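Local structure of lactaldehyde dehydrogenase (Methanocaldococcus jannaschii, 3PQA) at residues Gly394-Ile399 with Asp430-Gly435; Asn261-Gly266 with Ile276-Ile281. The protein oxidises lactaldehyde to lactate, preferring NAD to NADP, in coenzyme F420 biosynthesis, and works as a homotetrameric member of the aldehyde dehydrogenase family. All coordinates share one frame; numbering follows the deposited sequence.

Contact 1. Residues Gly394-Ile399 with Asp430-Gly435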
ATOM      1  N   GLY B 394      -9.950  25.887  -6.327  1.00 14.14           N
ATOM      2  CA  GLY B 394      -8.825  25.315  -5.619  1.00 13.68           C
ATOM      3  C   GLY B 394      -8.174  24.178  -6.380  1.00 12.43           C
ATOM      4  O   GLY B 394      -8.016  23.075  -5.844  1.00 12.07           O
ATOM      5  N   LEU B 395      -7.825  24.435  -7.637  1.00 12.31           N
ATOM      6  CA  LEU B 395      -7.150  23.425  -8.457  1.00 13.14           C
ATOM      7  C   LEU B 395      -5.629  23.384  -8.205  1.00 12.48           C
ATOM      8  O   LEU B 395      -5.176  22.624  -7.351  1.00 12.16           O
ATOM      9  CB  LEU B 395      -7.489  23.616  -9.942  1.00 15.12           C
ATOM     10  CG  LEU B 395      -7.069  22.464 -10.859  1.00 14.72           C
ATOM     11  CD1 LEU B 395      -7.476  21.100 -10.271  1.00 15.30           C
ATOM     12  CD2 LEU B 395      -7.660  22.643 -12.237  1.00 15.39           C
ATOM     13  N   HIS B 396      -4.840  24.198  -8.917  1.00 11.96           N
ATOM     14  CA  HIS B 396      -3.391  24.240  -8.676  1.00 12.24           C
ATOM     15  C   HIS B 396      -2.900  25.616  -8.223  1.00 12.00           C
ATOM     16  O   HIS B 396      -3.471  26.640  -8.584  1.00 12.56           O
ATOM     17  CB  HIS B 396      -2.643  23.813  -9.940  1.00 13.77           C
ATOM     18  CG  HIS B 396      -2.425  22.333 -10.056  1.00 14.02           C
ATOM     19  ND1 HIS B 396      -1.461  21.789 -10.876  1.00 13.99           N
ATOM     20  CD2 HIS B 396      -3.032  21.285  -9.446  1.00 14.00           C
ATOM     21  CE1 HIS B 396      -1.487  20.470 -10.776  1.00 14.05           C
ATOM     22  NE2 HIS B 396      -2.432  20.140  -9.909  1.00 14.05           N
ATOM     23  N   SER B 397      -1.822  25.613  -7.443  1.00 11.50           N
ATOM     24  CA  SER B 397      -1.123  26.823  -7.063  1.00 10.84           C
ATOM     25  C   SER B 397       0.369  26.551  -7.213  1.00 10.94           C
ATOM     26  O   SER B 397       0.787  25.394  -7.346  1.00 11.16           O
ATOM     27  CB  SER B 397      -1.460  27.182  -5.615  1.00 11.55           C
ATOM     28  OG  SER B 397      -1.146  26.108  -4.738  1.00 12.88           O
ATOM     29  N   ALA B 398       1.171  27.607  -7.220  1.00 10.67           N
ATOM     30  CA  ALA B 398       2.622  27.426  -7.337  1.00 10.92           C
ATOM     31  C   ALA B 398       3.317  28.485  -6.531  1.00 12.29           C
ATOM     32  O   ALA B 398       2.764  29.580  -6.329  1.00 13.01           O
ATOM     33  CB  ALA B 398       3.088  27.494  -8.812  1.00 10.71           C
ATOM     34  N   ILE B 399       4.521  28.147  -6.090  1.00 12.89           N
ATOM     35  CA  ILE B 399       5.387  29.069  -5.364  1.00 14.55           C
ATOM     36  C   ILE B 399       6.837  28.916  -5.817  1.00 14.27           C
ATOM     37  O   ILE B 399       7.353  27.798  -5.940  1.00 14.09           O
ATOM     38  CB  ILE B 399       5.277  28.880  -3.832  1.00 17.15           C
ATOM     39  CG1 ILE B 399       6.259  29.817  -3.124  1.00 18.18           C
ATOM     40  CG2 ILE B 399       5.528  27.426  -3.419  1.00 18.21           C
ATOM     41  CD1 ILE B 399       5.925  30.098  -1.721  1.00 18.04           C
ATOM     42  N   ASP B 430       1.635  12.767 -15.618  1.00 13.12           N
ATOM     43  CA  ASP B 430       0.382  12.022 -15.872  1.00 14.33           C
ATOM     44  C   ASP B 430       0.099  10.925 -14.840  1.00 12.26           C
ATOM     45  O   ASP B 430      -1.064  10.595 -14.599  1.00 12.48           O
ATOM     46  CB  ASP B 430       0.285  11.482 -17.319  1.00 17.32           C
ATOM     47  CG  ASP B 430      -0.589  12.369 -18.249  1.00 17.80           C
ATOM     48  OD1 ASP B 430      -1.184  13.373 -17.823  1.00 17.80           O
ATOM     49  OD2 ASP B 430      -0.707  12.035 -19.435  1.00 17.91           O
ATOM     50  N   ASN B 431       1.139  10.364 -14.228  1.00 11.80           N
ATOM     51  CA  ASN B 431       0.937   9.293 -13.221  1.00 11.81           C
ATOM     52  C   ASN B 431       0.687   9.757 -11.775  1.00 10.95           C
ATOM     53  O   ASN B 431       0.600   8.925 -10.861  1.00 10.76           O
ATOM     54  CB  ASN B 431       2.071   8.248 -13.258  1.00 13.26           C
ATOM     55  CG  ASN B 431       3.354   8.752 -12.631  1.00 13.13           C
ATOM     56  OD1 ASN B 431       3.560   9.946 -12.502  1.00 13.40           O
ATOM     57  ND2 ASN B 431       4.247   7.823 -12.269  1.00 13.56           N
ATOM     58  N   MET B 432       0.542  11.074 -11.572  1.00 10.77           N
ATOM     59  CA  MET B 432       0.292  11.609 -10.223  1.00  9.84           C
ATOM     60  C   MET B 432      -1.216  11.744  -9.977  1.00 10.59           C
ATOM     61  O   MET B 432      -1.958  11.911 -10.937  1.00 11.54           O
ATOM     62  CB  MET B 432       1.013  12.964 -10.044  1.00  7.82           C
ATOM     63  CG  MET B 432       0.272  14.195 -10.580  1.00  8.91           C
ATOM     64  SD  MET B 432       1.282  15.731 -10.420  1.00  6.10           S
ATOM     65  CE  MET B 432      -0.075  16.924 -10.532  1.00  8.57           C
ATOM     66  N   PRO B 433      -1.667  11.660  -8.704  1.00 10.87           N
ATOM     67  CA  PRO B 433      -3.108  11.922  -8.502  1.00 10.99           C
ATOM     68  C   PRO B 433      -3.366  13.385  -8.803  1.00 11.39           C
ATOM     69  O   PRO B 433      -2.596  14.246  -8.379  1.00 12.60           O
ATOM     70  CB  PRO B 433      -3.340  11.594  -7.021  1.00 11.44           C
ATOM     71  CG  PRO B 433      -1.989  11.702  -6.371  1.00 12.00           C
ATOM     72  CD  PRO B 433      -0.973  11.339  -7.445  1.00 11.43           C
ATOM     73  N   PHE B 434      -4.413  13.662  -9.573  1.00 11.49           N
ATOM     74  CA  PHE B 434      -4.619  15.008 -10.090  1.00 11.80           C
ATOM     75  C   PHE B 434      -6.058  15.466  -9.899  1.00 11.16           C
ATOM     76  O   PHE B 434      -6.992  14.773 -10.284  1.00 11.89           O
ATOM     77  CB  PHE B 434      -4.270  15.051 -11.589  1.00 13.86           C
ATOM     78  CG  PHE B 434      -4.622  16.358 -12.258  1.00 14.46           C
ATOM     79  CD1 PHE B 434      -3.944  17.523 -11.921  1.00 14.17           C
ATOM     80  CD2 PHE B 434      -5.638  16.418 -13.219  1.00 14.16           C
ATOM     81  CE1 PHE B 434      -4.278  18.745 -12.546  1.00 14.60           C
ATOM     82  CE2 PHE B 434      -5.975  17.625 -13.846  1.00 14.59           C
ATOM     83  CZ  PHE B 434      -5.297  18.787 -13.508  1.00 14.32           C
ATOM     84  N   GLY B 435      -6.232  16.641  -9.312  1.00 11.08           N
ATOM     85  CA  GLY B 435      -7.581  17.173  -9.172  1.00 11.01           C
ATOM     86  C   GLY B 435      -7.678  18.336  -8.216  1.00 10.93           C
ATOM     87  O   GLY B 435      -6.664  18.796  -7.702  1.00 11.12           O
TER
HETATM   88  O   HOH W   1      -3.602  17.938  -8.606  1.00 12.94           O
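Phe-434 holds its ring CG anti to the backbone N (chi1 172°), which sends the ring back to meet the imidazole of His-396, the first residue of strand 396-400 in a sheet of the aldehyde dehydrogenase fold. The rings form an offset edge-to-face pair: their planes stand at 84°, their centroids lie 5.3 Å apart, and the edge of Phe-434 turns to the face of His-396. Closest are Phe-434 CE1 and His-396 NE2, at 3.5 Å. Met-432 and His-396 approach from opposite directions, the Met-432 CE methyl standing 3.8 Å from His-396 CE1, at the imidazole edge near its plane. The rotation of the His-396 ring is fixed from both nitrogens: ND1 hydrogen-bonds Ser-425 O, and NE2 meets water 1, in plane, at 2.8 Å. With an alanine here, water 1 would probably lose its side-chain anchor and the edge of Phe-434 its aromatic mate. The nearest atoms of Gly-435 and Glu-241 lie about 3 Å apart, those of the Leu-395 and Cys-275 side chains about 4 Å; Glu-241 and Cys-275 are probably catalytic, as in relatives. Leu-395 lays CD1 against Gly-435 C at 3.5 Å. Water 1 completes its bridge by accepting from Gly-435 N at 3.0 Å.

Contact 2. Residues Asn261-Gly266 with Ile276-Ile281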
ATOM      1  N   ASN B 261      10.832  31.830 -17.044  1.00 15.67           N
ATOM      2  CA  ASN B 261      10.688  30.765 -18.031  1.00 17.42           C
ATOM      3  C   ASN B 261       9.520  29.842 -17.702  1.00 14.86           C
ATOM      4  O   ASN B 261       8.700  29.543 -18.575  1.00 14.43           O
ATOM      5  CB  ASN B 261      12.006  29.997 -18.209  1.00 22.22           C
ATOM      6  CG  ASN B 261      13.080  30.855 -18.861  1.00 22.90           C
ATOM      7  OD1 ASN B 261      12.777  31.850 -19.534  1.00 22.85           O
ATOM      8  ND2 ASN B 261      14.341  30.482 -18.663  1.00 22.88           N
ATOM      9  N   ALA B 262       9.423  29.444 -16.434  1.00 13.22           N
ATOM     10  CA  ALA B 262       8.354  28.536 -16.001  1.00 12.47           C
ATOM     11  C   ALA B 262       7.001  29.196 -16.155  1.00 12.10           C
ATOM     12  O   ALA B 262       6.036  28.531 -16.557  1.00 12.88           O
ATOM     13  CB  ALA B 262       8.567  28.084 -14.550  1.00 12.97           C
ATOM     14  N   LEU B 263       6.928  30.495 -15.852  1.00 12.83           N
ATOM     15  CA  LEU B 263       5.641  31.195 -15.889  1.00 14.06           C
ATOM     16  C   LEU B 263       5.213  31.576 -17.296  1.00 13.16           C
ATOM     17  O   LEU B 263       4.018  31.683 -17.560  1.00 13.82           O
ATOM     18  CB  LEU B 263       5.614  32.399 -14.933  1.00 16.82           C
ATOM     19  CG  LEU B 263       5.616  32.016 -13.443  1.00 16.78           C
ATOM     20  CD1 LEU B 263       6.035  33.201 -12.576  1.00 17.18           C
ATOM     21  CD2 LEU B 263       4.243  31.477 -12.991  1.00 17.13           C
ATOM     22  N   ILE B 264       6.178  31.780 -18.189  1.00 13.05           N
ATOM     23  CA  ILE B 264       5.872  31.969 -19.618  1.00 13.51           C
ATOM     24  C   ILE B 264       5.157  30.730 -20.158  1.00 13.07           C
ATOM     25  O   ILE B 264       4.111  30.852 -20.780  1.00 13.47           O
ATOM     26  CB  ILE B 264       7.141  32.336 -20.456  1.00 14.92           C
ATOM     27  CG1 ILE B 264       7.564  33.778 -20.166  1.00 15.71           C
ATOM     28  CG2 ILE B 264       6.911  32.116 -21.956  1.00 15.67           C
ATOM     29  CD1 ILE B 264       6.597  34.857 -20.710  1.00 15.04           C
ATOM     30  N   LYS B 265       5.693  29.545 -19.889  1.00 13.20           N
ATOM     31  CA  LYS B 265       5.028  28.287 -20.272  1.00 15.10           C
ATOM     32  C   LYS B 265       3.635  28.179 -19.648  1.00 13.01           C
ATOM     33  O   LYS B 265       2.639  27.954 -20.344  1.00 13.34           O
ATOM     34  CB  LYS B 265       5.873  27.071 -19.856  1.00 20.78           C
ATOM     35  CG  LYS B 265       7.174  26.935 -20.628  1.00 24.79           C
ATOM     36  CD  LYS B 265       7.890  25.651 -20.248  1.00 22.94           C
ATOM     37  CE  LYS B 265       9.419  25.821 -20.211  1.00 25.11           C
ATOM     38  NZ  LYS B 265      10.096  25.649 -21.528  1.00 23.74           N
ATOM     39  N   GLY B 266       3.567  28.363 -18.331  1.00 12.09           N
ATOM     40  CA  GLY B 266       2.319  28.195 -17.585  1.00 11.57           C
ATOM     41  C   GLY B 266       1.237  29.176 -18.012  1.00 11.80           C
ATOM     42  O   GLY B 266       0.037  28.852 -17.990  1.00 13.24           O
ATOM     43  N   ILE B 276      -5.276  24.212 -15.513  1.00 14.12           N
ATOM     44  CA  ILE B 276      -4.191  24.579 -14.584  1.00 15.11           C
ATOM     45  C   ILE B 276      -3.262  25.712 -15.086  1.00 13.22           C
ATOM     46  O   ILE B 276      -2.193  25.954 -14.509  1.00 12.49           O
ATOM     47  CB  ILE B 276      -3.364  23.340 -14.131  1.00 17.26           C
ATOM     48  CG1 ILE B 276      -2.914  22.503 -15.328  1.00 19.07           C
ATOM     49  CG2 ILE B 276      -4.170  22.500 -13.136  1.00 19.04           C
ATOM     50  CD1 ILE B 276      -2.040  21.305 -14.945  1.00 17.68           C
ATOM     51  N   SER B 277      -3.689  26.398 -16.148  1.00 12.38           N
ATOM     52  CA  SER B 277      -3.019  27.609 -16.636  1.00 12.25           C
ATOM     53  C   SER B 277      -2.877  28.657 -15.540  1.00 11.96           C
ATOM     54  O   SER B 277      -3.686  28.728 -14.607  1.00 11.83           O
ATOM     55  CB  SER B 277      -3.812  28.248 -17.796  1.00 12.84           C
ATOM     56  OG  SER B 277      -3.824  27.408 -18.935  1.00 16.30           O
ATOM     57  N   VAL B 278      -1.817  29.447 -15.640  1.00 12.38           N
ATOM     58  CA  VAL B 278      -1.564  30.521 -14.698  1.00 12.46           C
ATOM     59  C   VAL B 278      -2.747  31.497 -14.764  1.00 12.25           C
ATOM     60  O   VAL B 278      -3.076  32.010 -15.842  1.00 12.92           O
ATOM     61  CB  VAL B 278      -0.248  31.255 -15.059  1.00 13.59           C
ATOM     62  CG1 VAL B 278      -0.086  32.577 -14.263  1.00 14.51           C
ATOM     63  CG2 VAL B 278       0.962  30.312 -14.854  1.00 14.41           C
ATOM     64  N   GLY B 279      -3.369  31.738 -13.609  1.00 12.15           N
ATOM     65  CA  GLY B 279      -4.523  32.646 -13.484  1.00 12.84           C
ATOM     66  C   GLY B 279      -4.150  33.997 -12.906  1.00 13.36           C
ATOM     67  O   GLY B 279      -4.796  35.015 -13.208  1.00 14.09           O
ATOM     68  N   MET B 280      -3.145  34.014 -12.038  1.00 13.31           N
ATOM     69  CA  MET B 280      -2.616  35.281 -11.505  1.00 13.85           C
ATOM     70  C   MET B 280      -1.199  35.045 -11.026  1.00 14.08           C
ATOM     71  O   MET B 280      -0.845  33.919 -10.655  1.00 13.38           O
ATOM     72  CB  MET B 280      -3.521  35.850 -10.376  1.00 14.78           C
ATOM     73  CG  MET B 280      -3.597  35.054  -9.052  1.00 16.55           C
ATOM     74  SD  MET B 280      -4.720  35.759  -7.777  1.00 14.61           S
ATOM     75  CE  MET B 280      -6.047  34.525  -7.738  1.00 16.68           C
ATOM     76  N   ILE B 281      -0.378  36.088 -11.071  1.00 13.99           N
ATOM     77  CA  ILE B 281       0.979  35.998 -10.516  1.00 14.52           C
ATOM     78  C   ILE B 281       1.021  36.998  -9.372  1.00 14.82           C
ATOM     79  O   ILE B 281       0.693  38.180  -9.582  1.00 14.27           O
ATOM     80  CB  ILE B 281       2.089  36.329 -11.567  1.00 15.01           C
ATOM     81  CG1 ILE B 281       2.023  35.347 -12.743  1.00 15.45           C
ATOM     82  CG2 ILE B 281       3.498  36.334 -10.923  1.00 15.51           C
ATOM     83  CD1 ILE B 281       2.994  35.657 -13.881  1.00 15.22           C
TER
HETATM   84  O   HOH W   2      -1.450  27.860 -20.154  1.00 14.07           O
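Ser-277 and Val-278 meet the end of helix 256-268 at Gly-266, within a beta-alpha-beta unit in which this helix connects the neighbouring parallel strands 246-250 and 278-284. The short segments' axes approach to 9.2 Å and run at 138°, so the helix passes obliquely antiparallel to the strand. Ser-277 comes first. Ser-277 CA lies 3.6 Å from Gly-266 O, a CA-H...O contact, and Ser-277 OG reaches water 2 at 2.7 Å, which in turn donates to Gly-266 O at 2.8 Å; the hydroxyl is also hydrogen-bonded to Val-274 O. Val-278 then supplies the direct link: its N donates to Gly-266 O at 3.1 Å, nearly straight at 175°, but from well above the carbonyl plane. That oxygen is therefore gripped by two hydrogen bonds, one from the backbone and one from water. The Val-278 side chain points at the helix, and with CG1 anti to the backbone N (chi1 168°) the other methyl, CG2, presses on Gly-266 C at 3.4 Å. Gly-266 has no side chain, and a CB there would fall only 2.8 Å from Val-278 CG2, consistent with the close approach. Val-278 CG2 also meets Leu-263 CD2, the two side chains crossing at about a right angle. Beyond Gly-279 and Met-280, which bond along the backbone to strand 246-250, Ile-281 faces the helix again. Leu-263, packed as well on Val-250 and Phe-291, meets it tip to tip: Leu-263 CD1 stands 4.1 Å from Ile-281 CD1.

How the contacts relate
Both contacts are buried and reach the same sheet, in which strand 246-250 pairs with strand 278-284 on one edge and strand 396-400 on the other. Contact 2 seats a helix on the sheet through aliphatic packing; contact 1 sets a strand's start against an irregular loop, joined by an aromatic pair and a methionine methyl. Both use a bridging water, but only contact 2 has a direct backbone hydrogen bond across its segments. Contact 1 also lies nearer the chain centre and the subunit interface, Pro-433 O hydrogen-bonded to OG1 of Thr-459 of a second subunit, whereas no other chain touches contact 2. Ile-276, the residue after the probably catalytic Cys-275, joins them: Ile-276 CG2 packs 3.5 Å from His-396 CG.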